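Local atomic coordinates of activator of Hsp90 ATPase homologue 1/2-like C-terminal domain-containing protein (Rhodobacter sphaeroides, PDB entry 3PU2), a protein that is of unknown function but belongs to the AHA1 family of the SRPBCC superfamily, whose members include activators of the Hsp90 ATPase. Residues Ala136-Met139 with Ala140-Glu144. Residues are numbered along the deposited sequence; the frame is centred on the assembly and turned at random. Where two conformers were deposited one is given.
Sequences ASAM and ATEME
The start of the C-terminal helix 139-156 is built where Ala138, at the N-cap position, offers its carbonyl oxygen as acceptor to the first turn. Glu142 N donates to Ala138 O over 2.7 Å, with an N-H...O angle of 144°; the place of this oxygen is doubtful, and the length with it. One residue on, Met143 N reaches Met139 O at 2.9 Å, but the bond is weak because the hydrogen points well off the line, at 128°. The two bonds run i to i+4, as expected where an alpha helix begins.

The side-chain contact of this turn is the Ala138 methyl against Thr141, with Ala138 CB 3.8 Å from Thr141 CB and equally far from Thr141 CG2. Glu142 sets CG beside its own backbone N (chi1 -75°), and with the chain extended beyond CG this brings the carboxylate back toward Ala138, where Glu142 OE2 ends 4.4 Å from Ala138 CB. Met139 and Met143 are both selenomethionine here. In Met139 the CG is anti to the backbone N, which goes with a side chain directed away from the helix turn and lying on Leu15 and Phe17. From Met143 it is CB that meets the earlier turn, close to Met139 O.

All of this is local helix-start packing at the surface, following the loop after helix 130-135. Leu15 and Phe17, beneath Met139, belong to strand 14-21, and Met139 also lies on Tyr125, whereas Glu142 touches Ala44 and Met143 touches Leu42, both in loops, joining the first turn of the long helix to the antiparallel sheet and to the loop residues beside it.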
ATOM      1  N   ALA A 136     -14.570  -4.945   7.153  1.00 81.63           N
ATOM      2  CA  ALA A 136     -15.563  -5.787   6.491  1.00 84.88           C
ATOM      3  C   ALA A 136     -15.390  -5.777   4.967  1.00 89.63           C
ATOM      4  O   ALA A 136     -16.316  -6.121   4.228  1.00 92.00           O
ATOM      5  CB  ALA A 136     -16.965  -5.315   6.863  1.00 85.60           C
ATOM      6  N   SER A 137     -14.201  -5.376   4.514  1.00 81.79           N
ATOM      7  CA  SER A 137     -13.859  -5.312   3.091  1.00 65.29           C
ATOM      8  C   SER A 137     -12.735  -6.272   2.792  1.00 71.25           C
ATOM      9  O   SER A 137     -11.794  -6.385   3.577  1.00 82.05           O
ATOM     10  CB  SER A 137     -13.388  -3.908   2.705  1.00 50.68           C
ATOM     11  OG  SER A 137     -14.456  -3.113   2.220  1.00 58.49           O
ATOM     12  N   ALA A 138     -12.815  -6.947   1.651  1.00 94.11           N
ATOM     13  CA  ALA A 138     -11.773  -7.888   1.258  1.00105.41           C
ATOM     14  C   ALA A 138     -10.509  -7.105   0.939  1.00 90.87           C
ATOM     15  O   ALA A 138      -9.793  -7.406  -0.014  1.00 93.01           O
ATOM     16  CB  ALA A 138     -12.214  -8.701   0.050  1.00109.58           C
HETATM   17  N   MSE A 139     -10.261  -6.079   1.744  1.00 58.28           N
HETATM   18  CA  MSE A 139      -9.090  -5.242   1.611  1.00 50.56           C
HETATM   19  C   MSE A 139      -7.864  -6.040   2.042  1.00 54.02           C
HETATM   20  O   MSE A 139      -6.804  -5.945   1.425  1.00 60.32           O
HETATM   21  CB  MSE A 139      -9.255  -4.001   2.482  1.00 60.20           C
HETATM   22  CG  MSE A 139      -8.043  -3.089   2.511  1.00 62.63           C
HETATM   23 SE   MSE A 139      -7.067  -3.274   4.166  0.73 81.71          SE
HETATM   24  CE  MSE A 139      -7.763  -1.747   5.095  1.00156.99           C
ATOM     25  N   ALA A 140      -8.015  -6.827   3.104  1.00 60.72           N
ATOM     26  CA  ALA A 140      -6.919  -7.656   3.603  1.00 67.86           C
ATOM     27  C   ALA A 140      -6.607  -8.730   2.561  1.00 60.81           C
ATOM     28  O   ALA A 140      -5.453  -9.121   2.356  1.00 52.84           O
ATOM     29  CB  ALA A 140      -7.310  -8.304   4.924  1.00 73.29           C
ATOM     30  N   THR A 141      -7.660  -9.140   1.896  1.00 60.20           N
ATOM     31  CA  THR A 141      -7.611 -10.181   0.919  1.00 66.40           C
ATOM     32  C   THR A 141      -6.995  -9.688  -0.343  1.00 65.06           C
ATOM     33  O   THR A 141      -6.196 -10.338  -0.969  1.00 60.94           O
ATOM     34  CB  THR A 141      -9.008 -10.595   0.590  1.00 66.74           C
ATOM     35  OG1 THR A 141      -9.295 -11.805   1.274  1.00 77.09           O
ATOM     36  CG2 THR A 141      -9.143 -10.833  -0.862  1.00 51.87           C
ATOM     37  N   GLU A 142      -7.391  -8.509  -0.725  1.00 60.90           N
ATOM     38  CA  GLU A 142      -6.923  -7.956  -1.932  1.00 53.92           C
ATOM     39  C   GLU A 142      -5.529  -7.507  -1.767  1.00 53.89           C
ATOM     40  O   GLU A 142      -4.810  -7.389  -2.716  1.00 62.68           O
ATOM     41  CB  GLU A 142      -7.773  -6.787  -2.260  1.00 54.30           C
ATOM     42  CG  GLU A 142      -9.061  -7.181  -2.754  1.00 68.16           C
ATOM     43  CD  GLU A 142      -9.775  -6.028  -3.275  1.00 85.02           C
ATOM     44  OE1 GLU A 142      -9.101  -5.113  -3.716  1.00 91.25           O
ATOM     45  OE2 GLU A 142     -11.007  -5.995  -3.243  1.00 93.19           O
HETATM   46  N   MSE A 143      -5.154  -7.232  -0.548  1.00 48.70           N
HETATM   47  CA  MSE A 143      -3.851  -6.705  -0.328  0.50 53.80           C
HETATM   48  C   MSE A 143      -2.830  -7.803  -0.191  1.00 57.97           C
HETATM   49  O   MSE A 143      -1.669  -7.558  -0.382  1.00 70.43           O
HETATM   50  CB  MSE A 143      -3.887  -5.767   0.863  0.50 63.55           C
HETATM   51  CG  MSE A 143      -2.625  -4.958   1.082  0.50 71.16           C
HETATM   52 SE   MSE A 143      -2.530  -3.417   0.196  0.50 95.07          SE
HETATM   53  CE  MSE A 143      -1.153  -3.737  -0.830  0.50 24.15           C
ATOM     54  N   GLU A 144      -3.266  -9.025   0.055  1.00 53.12           N
ATOM     55  CA  GLU A 144      -2.408 -10.204  -0.022  1.00 50.32           C
ATOM     56  C   GLU A 144      -2.289 -10.644  -1.477  1.00 60.90           C
ATOM     57  O   GLU A 144      -1.225 -11.075  -1.924  1.00 71.80           O
ATOM     58  CB  GLU A 144      -2.956 -11.345   0.840  1.00 55.22           C
ATOM     59  CG  GLU A 144      -2.136 -12.651   0.785  1.00 66.48           C
ATOM     60  CD  GLU A 144      -0.620 -12.454   0.942  1.00 78.67           C
ATOM     61  OE1 GLU A 144      -0.196 -11.610   1.754  1.00 86.10           O
ATOM     62  OE2 GLU A 144       0.155 -13.163   0.260  1.00 86.32           O
TER